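Local coordinates for protein BexL (Amycolatopsis orientalis, PDB 4XRW) that probably cyclises, dehydrates and aromatises a poly-beta-ketone chain as a di-domain aromatase/cyclase of the BE-7585A type II polyketide pathway, at residues W264-E269 with T274-E279; F56-E61 with H243-Y248. All coordinates share one frame; numbering follows the deposited sequence.

In the fold
Contact 1 lies inside the second helix-grip domain, where 264-269 and 274-279 pair as the last hairpin of its antiparallel sheet. Contact 2 joins the two domains: 56-61 is on outermost strand 54-59 of the first sheet, 243-248 on strand 245-250 of the second, the other neighbour of strand 257-268, and the centres are about 14 Å apart. Both are partly buried: contact 2 is nearer the chain's centre (about 11 Å, centre to centre; contact 1 about 19 Å), and contact 1 has a buried face (Trp264, Phe266, Ala276, Ser278) and exposed residues toward its turn. Contact 1, built on a backbone ladder with side-chain packing on one face, buries 497 Å²; contact 2, made by side chains alone, 171 Å².

Contact 1: W264-E269 with T274-E279; sequences WDFAEE and TTASSE
Trp264 and Ser278 face each other as a non-hydrogen-bonded antiparallel pair, and the indole reaches across to its partner. Its CB lies 4.0 Å from Ser277 O. With CG beside the backbone N (chi1 -58°), the six-membered ring leans over the neighbouring strand: CE3 passes near Ser278 CB, CZ3 comes within 3.6 Å of that same Ser278 CB, and CH2 at the far end meets Ser278 OG. The Ser278 methylene thus stands over one ring face, a CH-pi contact 28° off the normal. Ser278 OG lies above the same ring toward its rim and is hydrogen-bonded to Ser314 OG.

The backbone evidence for the hairpin is two hydrogen-bonded pairs. Asp265 and Ser277 exchange bonds, as do Ala267 and Thr275; Ala267 N to Thr275 O (3.0 Å) is nearly straight at 176°, its donor tilted from the carbonyl plane. Beside the first pair, a water gives a proton to Asp265 OD2 (2.7 Å) and accepts one from Ser277 OG (2.8 Å), bridging side chains whose own oxygens do not bond directly. The Asp265 carboxylate also forms a salt bridge with Arg263. Phe266 CD1 touches Ala276 CB at 4.0 Å on the same face of the sheet as Trp264.

That face is the helix-covered one of the grip: Trp264 and Phe266 pack on Val192 and Val188 of helix 185-193, and Trp264 and Ala276 on Leu318 of helix 299-326. Strands 245-250 and 172-181 continue the sheet beyond the hairpin.

Contact 2: F56-E61 with H243-Y248; sequences FVDHVE and HHRIVY
Phe56 meets Val247 with its ring face and Arg245 with its far atoms CE2 and CZ, bringing together the two homologous domains. Val247 CG2 stands over the ring centre, 3.9 Å from the centroid and 13° off the normal, a CH-pi contact. The second methyl works nearer the ring's root: Val247 CG1 is 3.7 Å from Phe56 CD1 and also approaches CB. At the other end, Phe56 CZ sits over the centre of one guanidinium face, 3.9 Å above the plane of Arg245, with CE2 close to NH2. Ring and guanidinium planes are 51° apart, so the groups are not stacked in parallel.

The torsions explain this reach. CG of Phe56 is swung opposite the backbone N (chi1 -176°), extending the ring toward strand 245-250, while the Arg245 chain runs out extended and bends at chi3. His244 CE1 covers the other guanidinium face, 3.8 Å above its plane. Asp58 OD2 lies 4.1 Å from Arg245 NH2, too long for a salt bridge. Phe241 adds a cation-pi contact to Arg245, and, farther out, backbone bonds to Trp72 and Arg70 hold Phe56 and Asp58 on their sheet.

A leucine in place of Phe56 would probably cost Val247 its aromatic face and take the CZ end of the ring away from one face of the guanidinium.

The interface is mixed in character: apolar at Val247, cationic at Arg245. The like charge of Arg263 near Arg245 NH1 is probably moderated mainly by the Arg263 salt bridge to Asp265, with Asp58 adding a weaker, longer-range effect.

Contact 1: W264-E269 with T274-E279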
loop_
_atom_site.group_PDB
_atom_site.type_symbol
_atom_site.label_atom_id
_atom_site.label_comp_id
_atom_site.label_asym_id
_atom_site.label_seq_id
_atom_site.Cartn_x
_atom_site.Cartn_y
_atom_site.Cartn_z
ATOM N N TRP A 264 4.555 -9.844 4.960
ATOM C CA TRP A 264 4.997 -11.114 5.552
ATOM C C TRP A 264 5.267 -12.075 4.401
ATOM O O TRP A 264 4.423 -12.210 3.509
ATOM C CB TRP A 264 3.940 -11.723 6.475
ATOM C CG TRP A 264 3.483 -10.871 7.625
ATOM C CD1 TRP A 264 2.451 -9.964 7.617
ATOM C CD2 TRP A 264 4.010 -10.856 8.944
ATOM N NE1 TRP A 264 2.328 -9.374 8.844
ATOM C CE2 TRP A 264 3.276 -9.910 9.677
ATOM C CE3 TRP A 264 5.053 -11.534 9.573
ATOM C CZ2 TRP A 264 3.542 -9.634 11.020
ATOM C CZ3 TRP A 264 5.308 -11.269 10.916
ATOM C CH2 TRP A 264 4.570 -10.329 11.614
ATOM N N ASP A 265 6.403 -12.777 4.429
ATOM C CA ASP A 265 6.713 -13.791 3.434
ATOM C C ASP A 265 7.080 -15.091 4.139
ATOM O O ASP A 265 7.711 -15.060 5.182
ATOM C CB ASP A 265 7.847 -13.357 2.504
ATOM C CG ASP A 265 7.418 -12.255 1.561
ATOM O OD1 ASP A 265 6.667 -12.537 0.596
ATOM O OD2 ASP A 265 7.816 -11.101 1.810
ATOM N N PHE A 266 6.611 -16.194 3.586
ATOM C CA PHE A 266 6.844 -17.528 4.150
ATOM C C PHE A 266 7.363 -18.361 3.018
ATOM O O PHE A 266 6.623 -18.735 2.117
ATOM C CB PHE A 266 5.577 -18.111 4.759
ATOM C CG PHE A 266 4.845 -17.128 5.622
ATOM C CD1 PHE A 266 5.224 -16.916 6.919
ATOM C CD2 PHE A 266 3.794 -16.369 5.103
ATOM C CE1 PHE A 266 4.560 -15.990 7.710
ATOM C CE2 PHE A 266 3.131 -15.433 5.895
ATOM C CZ PHE A 266 3.518 -15.251 7.194
ATOM N N ALA A 267 8.667 -18.577 3.041
ATOM C CA ALA A 267 9.364 -19.266 1.957
ATOM C C ALA A 267 9.779 -20.673 2.409
ATOM O O ALA A 267 10.470 -20.805 3.407
ATOM C CB ALA A 267 10.563 -18.465 1.552
ATOM N N GLU A 268 9.339 -21.707 1.694
ATOM C CA GLU A 268 9.739 -23.080 2.014
ATOM C C GLU A 268 11.144 -23.354 1.514
ATOM O O GLU A 268 11.471 -23.080 0.367
ATOM C CB GLU A 268 8.757 -24.096 1.427
ATOM C CG GLU A 268 7.401 -24.079 2.136
ATOM C CD GLU A 268 6.471 -25.206 1.709
ATOM O OE1 GLU A 268 6.425 -25.503 0.488
ATOM O OE2 GLU A 268 5.786 -25.784 2.601
ATOM N N GLU A 269 11.980 -23.870 2.406
ATOM C CA GLU A 269 13.343 -24.246 2.067
ATOM C C GLU A 269 13.361 -25.694 1.586
ATOM O O GLU A 269 12.440 -26.466 1.894
ATOM C CB GLU A 269 14.258 -24.064 3.277
ATOM C CG GLU A 269 14.492 -22.619 3.653
ATOM C CD GLU A 269 15.210 -21.852 2.549
ATOM O OE1 GLU A 269 15.921 -22.495 1.743
ATOM O OE2 GLU A 269 15.056 -20.611 2.480
ATOM N N THR A 274 10.977 -23.449 6.977
ATOM C CA THR A 274 10.372 -22.219 6.430
ATOM C C THR A 274 11.246 -21.036 6.836
ATOM O O THR A 274 11.677 -20.986 7.990
ATOM C CB THR A 274 8.919 -22.013 6.984
ATOM O OG1 THR A 274 8.032 -22.992 6.427
ATOM C CG2 THR A 274 8.388 -20.597 6.711
ATOM N N THR A 275 11.531 -20.076 5.942
ATOM C CA THR A 275 12.069 -18.821 6.453
ATOM C C THR A 275 10.940 -17.785 6.355
ATOM O O THR A 275 10.332 -17.571 5.302
ATOM C CB THR A 275 13.392 -18.374 5.767
ATOM O OG1 THR A 275 13.243 -17.105 5.141
ATOM C CG2 THR A 275 13.883 -19.400 4.795
ATOM N N ALA A 276 10.611 -17.266 7.523
ATOM C CA ALA A 276 9.518 -16.316 7.701
ATOM C C ALA A 276 10.122 -14.953 7.887
ATOM O O ALA A 276 11.009 -14.761 8.697
ATOM C CB ALA A 276 8.636 -16.698 8.909
ATOM N N SER A 277 9.619 -13.978 7.141
ATOM C CA SER A 277 10.096 -12.634 7.271
ATOM C C SER A 277 8.967 -11.625 7.386
ATOM O O SER A 277 7.883 -11.866 6.904
ATOM C CB SER A 277 10.973 -12.286 6.059
ATOM O OG SER A 277 10.236 -12.460 4.859
ATOM N N SER A 278 9.271 -10.521 8.041
ATOM C CA SER A 278 8.393 -9.371 8.207
ATOM C C SER A 278 9.136 -8.145 7.714
ATOM O O SER A 278 10.137 -7.745 8.323
ATOM C CB SER A 278 8.011 -9.195 9.662
ATOM O OG SER A 278 7.225 -8.054 9.887
ATOM N N GLU A 279 8.644 -7.559 6.620
ATOM C CA GLU A 279 9.225 -6.352 6.038
ATOM C C GLU A 279 8.375 -5.146 6.374
ATOM O O GLU A 279 7.158 -5.260 6.463
ATOM C CB GLU A 279 9.344 -6.511 4.523
ATOM C CG GLU A 279 9.994 -5.311 3.819
ATOM C CD GLU A 279 9.023 -4.171 3.446
ATOM O OE1 GLU A 279 7.784 -4.237 3.704
ATOM O OE2 GLU A 279 9.525 -3.176 2.881
HETATM O O HOH W 1 8.765 -10.190 4.142
#

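Contact 2: F56-E61 with H243-Y248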
loop_
_atom_site.group_PDB
_atom_site.type_symbol
_atom_site.label_atom_id
_atom_site.label_comp_id
_atom_site.label_asym_id
_atom_site.label_seq_id
_atom_site.Cartn_x
_atom_site.Cartn_y
_atom_site.Cartn_z
ATOM N N PHE A 56 -1.824 -3.199 -2.721
ATOM C CA PHE A 56 -0.889 -4.083 -3.427
ATOM C C PHE A 56 -1.325 -4.201 -4.885
ATOM O O PHE A 56 -2.497 -4.048 -5.181
ATOM C CB PHE A 56 -0.859 -5.464 -2.775
ATOM C CG PHE A 56 0.135 -6.411 -3.351
ATOM C CD1 PHE A 56 1.483 -6.137 -3.280
ATOM C CD2 PHE A 56 -0.270 -7.613 -3.915
ATOM C CE1 PHE A 56 2.410 -7.027 -3.799
ATOM C CE2 PHE A 56 0.670 -8.490 -4.427
ATOM C CZ PHE A 56 2.003 -8.170 -4.362
ATOM N N VAL A 57 -0.366 -4.482 -5.767
ATOM C CA VAL A 57 -0.640 -4.693 -7.165
ATOM C C VAL A 57 0.113 -5.924 -7.598
ATOM O O VAL A 57 1.295 -6.058 -7.282
ATOM C CB VAL A 57 -0.190 -3.500 -8.068
ATOM C CG1 VAL A 57 -0.721 -3.705 -9.503
ATOM C CG2 VAL A 57 -0.657 -2.176 -7.517
ATOM N N ASP A 58 -0.527 -6.850 -8.282
ATOM C CA ASP A 58 0.345 -7.852 -8.942
ATOM C C ASP A 58 -0.131 -8.139 -10.335
ATOM O O ASP A 58 -1.108 -7.546 -10.804
ATOM C CB ASP A 58 0.492 -9.128 -8.103
ATOM C CG ASP A 58 -0.731 -9.990 -8.096
ATOM O OD1 ASP A 58 -1.805 -9.502 -8.479
ATOM O OD2 ASP A 58 -0.603 -11.177 -7.694
ATOM N N HIS A 59 0.610 -8.990 -11.036
ATOM C CA HIS A 59 0.331 -9.202 -12.443
ATOM C C HIS A 59 -0.569 -10.401 -12.668
ATOM O O HIS A 59 -0.447 -11.433 -12.000
ATOM C CB HIS A 59 1.619 -9.380 -13.213
ATOM C CG HIS A 59 2.280 -8.099 -13.576
ATOM N ND1 HIS A 59 3.006 -7.357 -12.673
ATOM C CD2 HIS A 59 2.331 -7.427 -14.750
ATOM C CE1 HIS A 59 3.473 -6.276 -13.273
ATOM N NE2 HIS A 59 3.079 -6.298 -14.535
ATOM N N VAL A 60 -1.471 -10.233 -13.624
ATOM C CA VAL A 60 -2.327 -11.296 -14.131
ATOM C C VAL A 60 -1.725 -11.851 -15.430
ATOM O O VAL A 60 -1.756 -13.052 -15.687
ATOM C CB VAL A 60 -3.742 -10.787 -14.392
ATOM C CG1 VAL A 60 -4.619 -11.895 -14.943
ATOM C CG2 VAL A 60 -4.359 -10.201 -13.105
ATOM N N GLU A 61 -1.174 -10.964 -16.235
ATOM C CA GLU A 61 -0.604 -11.287 -17.539
ATOM C C GLU A 61 0.580 -10.370 -17.745
ATOM O O GLU A 61 0.428 -9.143 -17.699
ATOM C CB GLU A 61 -1.643 -11.070 -18.641
ATOM C CG GLU A 61 -1.938 -12.211 -19.569
ATOM C CD GLU A 61 -3.109 -11.868 -20.491
ATOM O OE1 GLU A 61 -2.894 -11.056 -21.425
ATOM O OE2 GLU A 61 -4.248 -12.363 -20.249
ATOM N N HIS A 243 0.113 -20.039 0.613
ATOM C CA HIS A 243 0.485 -19.871 2.002
ATOM C C HIS A 243 1.825 -19.195 2.063
ATOM O O HIS A 243 2.663 -19.563 2.879
ATOM C CB HIS A 243 0.551 -21.231 2.714
ATOM C CG HIS A 243 -0.763 -21.930 2.763
ATOM N ND1 HIS A 243 -1.092 -22.958 1.909
ATOM C CD2 HIS A 243 -1.858 -21.713 3.530
ATOM C CE1 HIS A 243 -2.327 -23.359 2.160
ATOM N NE2 HIS A 243 -2.813 -22.623 3.142
ATOM N N HIS A 244 2.021 -18.171 1.242
ATOM C CA HIS A 244 3.344 -17.611 1.084
ATOM C C HIS A 244 3.518 -16.101 1.311
ATOM O O HIS A 244 4.654 -15.611 1.458
ATOM C CB HIS A 244 3.846 -18.003 -0.311
ATOM C CG HIS A 244 3.122 -17.328 -1.438
ATOM N ND1 HIS A 244 3.573 -16.157 -2.006
ATOM C CD2 HIS A 244 1.994 -17.664 -2.110
ATOM C CE1 HIS A 244 2.755 -15.795 -2.978
ATOM N NE2 HIS A 244 1.787 -16.692 -3.063
ATOM N N ARG A 245 2.429 -15.342 1.364
ATOM C CA ARG A 245 2.574 -13.916 1.452
ATOM C C ARG A 245 1.346 -13.246 2.009
ATOM O O ARG A 245 0.240 -13.617 1.691
ATOM C CB ARG A 245 2.877 -13.344 0.068
ATOM C CG ARG A 245 3.189 -11.874 0.042
ATOM C CD ARG A 245 3.583 -11.462 -1.398
ATOM N NE ARG A 245 2.518 -11.742 -2.360
ATOM C CZ ARG A 245 2.693 -12.009 -3.657
ATOM N NH1 ARG A 245 3.910 -12.041 -4.196
ATOM N NH2 ARG A 245 1.631 -12.252 -4.423
ATOM N N ILE A 246 1.590 -12.246 2.840
ATOM C CA ILE A 246 0.536 -11.353 3.321
ATOM C C ILE A 246 1.080 -9.938 3.206
ATOM O O ILE A 246 2.115 -9.594 3.799
ATOM C CB ILE A 246 0.120 -11.637 4.778
ATOM C CG1 ILE A 246 -0.439 -13.035 4.916
ATOM C CG2 ILE A 246 -0.904 -10.595 5.255
ATOM C CD1 ILE A 246 -0.606 -13.459 6.308
ATOM N N VAL A 247 0.407 -9.118 2.396
ATOM C CA VAL A 247 0.813 -7.747 2.159
ATOM C C VAL A 247 -0.177 -6.799 2.827
ATOM O O VAL A 247 -1.384 -7.080 2.810
ATOM C CB VAL A 247 0.853 -7.409 0.634
ATOM C CG1 VAL A 247 1.307 -5.954 0.446
ATOM C CG2 VAL A 247 1.772 -8.363 -0.121
ATOM N N TYR A 248 0.287 -5.728 3.441
ATOM C CA TYR A 248 -0.648 -4.848 4.132
ATOM C C TYR A 248 -0.240 -3.400 4.098
ATOM O O TYR A 248 0.911 -3.050 3.758
ATOM C CB TYR A 248 -0.855 -5.303 5.591
ATOM C CG TYR A 248 0.387 -5.241 6.463
ATOM C CD1 TYR A 248 0.636 -4.144 7.263
ATOM C CD2 TYR A 248 1.296 -6.296 6.481
ATOM C CE1 TYR A 248 1.769 -4.091 8.085
ATOM C CE2 TYR A 248 2.433 -6.254 7.293
ATOM C CZ TYR A 248 2.660 -5.136 8.077
ATOM O OH TYR A 248 3.770 -5.059 8.888
#